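Local coordinates for site-specific recombinase, resolvase family protein (Streptococcus pneumoniae, PDB 3GUV) that cuts and rejoins DNA at specific sites as a resolvase-family serine recombinase, at the interface of chains A and B. Coordinates in Å, arbitrary orientation; residue numbers count along the deposited sequence, not the author numbering. Chains: chain A/B, Site-specific recombinase, resolvase family protein.

The interface of chains A and B. Residues chain A 14-15, 85-86; chain B 138, 142.
B:Glu138 reaches from the long helix 124-151 of chain B into the active site of chain A and meets A:Arg86 and A:Ser14. The contact is part of the two-fold symmetric interface of the deposited dimer, probably the recombinase dimer of this family, and has a twin with the chains exchanged. A:Ser14 closes the YTRVS motif of serine recombinases and is the family's nucleophile. A:Arg86, in the 3-10 helix 84-86, is one of the arginines expected to handle the scissile phosphate. With no DNA modelled here, a carboxylate from the other chain lies against both residues.

B:Glu138 buries 53 Å², more than any other residue of the patch. Its CG points away from the backbone N (chi1 -163°) and the chain runs on extended, which carries the carboxylate across to chain A. The side chains of B:Glu138 and A:Arg86 cross nearly perpendicularly. The guanidinium NH1 of A:Arg86 forms a salt bridge and hydrogen bond to carboxylate OE1 of B:Glu138, 2.8 Å away. OE1 accepts through its syn lone pair but lies off the guanidinium plane, and the two flat groups are turned 33° apart. The bond is bent, 127° at the hydrogen. A:Arg86 NH1 also makes a weak bond to B:Glu138 OE2 at 3.1 Å, so it straddles both carboxylate oxygens. Another weak bond, from A:Arg86 NH1 to the backbone O of A:Ser85 at 3.3 Å, may help steady the guanidinium.

The A:Ser14 hydroxyl OG donates a weak hydrogen bond to OE2 of B:Glu138 at 3.0 Å. OG also sits over one face of the A:Arg86 guanidinium, toward its rim. The carboxylate may occupy part of the space a DNA phosphate would use; the structure alone does not show this.

One turn further along the helix, B:Ile142 adds an apolar contact. Its CG1 branch reaches toward the loop of A:Ser14 and A:Thr15. The A:Thr15 methyl CG2 passes B:Ile142 CG1 more loosely, at 4.1 Å. The tip of the branch, B:Ile142 CD1, rests 3.9 Å from CB of A:Ser14.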
loop_
_atom_site.group_PDB
_atom_site.type_symbol
_atom_site.label_atom_id
_atom_site.label_comp_id
_atom_site.label_asym_id
_atom_site.label_seq_id
_atom_site.Cartn_x
_atom_site.Cartn_y
_atom_site.Cartn_z
ATOM N N SER A 14 -17.238 4.520 -5.836
ATOM C CA SER A 14 -16.257 4.052 -6.806
ATOM C C SER A 14 -16.855 3.943 -8.184
ATOM O O SER A 14 -16.186 4.260 -9.158
ATOM C CB SER A 14 -15.761 2.649 -6.448
ATOM O OG SER A 14 -15.307 2.598 -5.113
ATOM N N THR A 15 -18.078 3.417 -8.262
ATOM C CA THR A 15 -18.752 3.192 -9.560
ATOM C C THR A 15 -19.790 4.267 -9.753
ATOM O O THR A 15 -19.412 5.365 -10.112
ATOM C CB THR A 15 -19.399 1.767 -9.726
ATOM O OG1 THR A 15 -20.285 1.485 -8.636
ATOM C CG2 THR A 15 -18.337 0.721 -9.803
ATOM N N SER A 85 -9.884 3.418 0.393
ATOM C CA SER A 85 -10.528 3.081 -0.867
ATOM C C SER A 85 -11.735 3.978 -1.189
ATOM O O SER A 85 -12.398 3.755 -2.186
ATOM C CB SER A 85 -11.002 1.645 -0.830
ATOM O OG SER A 85 -11.896 1.484 0.248
ATOM N N ARG A 86 -12.060 4.933 -0.321
ATOM C CA ARG A 86 -13.112 5.911 -0.618
ATOM C C ARG A 86 -12.458 7.281 -0.563
ATOM O O ARG A 86 -12.975 8.235 0.058
ATOM C CB ARG A 86 -14.273 5.776 0.363
ATOM C CG ARG A 86 -15.106 4.526 0.148
ATOM C CD ARG A 86 -15.781 4.583 -1.218
ATOM N NE ARG A 86 -16.709 3.488 -1.411
ATOM C CZ ARG A 86 -16.356 2.231 -1.666
ATOM N NH1 ARG A 86 -15.081 1.866 -1.727
ATOM N NH2 ARG A 86 -17.288 1.316 -1.835
ATOM N N GLU B 138 -10.920 -3.966 -4.564
ATOM C CA GLU B 138 -11.990 -3.243 -5.205
ATOM C C GLU B 138 -11.702 -2.896 -6.666
ATOM O O GLU B 138 -12.583 -2.984 -7.494
ATOM C CB GLU B 138 -12.301 -1.965 -4.461
ATOM C CG GLU B 138 -13.622 -1.446 -4.864
ATOM C CD GLU B 138 -14.131 -0.391 -3.957
ATOM O OE1 GLU B 138 -13.321 0.225 -3.215
ATOM O OE2 GLU B 138 -15.355 -0.178 -3.995
ATOM N N ILE B 142 -14.143 -4.137 -9.772
ATOM C CA ILE B 142 -14.550 -3.197 -10.825
ATOM C C ILE B 142 -14.161 -3.724 -12.216
ATOM O O ILE B 142 -14.980 -3.675 -13.154
ATOM C CB ILE B 142 -13.961 -1.771 -10.586
ATOM C CG1 ILE B 142 -14.649 -1.110 -9.389
ATOM C CG2 ILE B 142 -14.063 -0.905 -11.835
ATOM C CD1 ILE B 142 -14.029 0.216 -8.994
#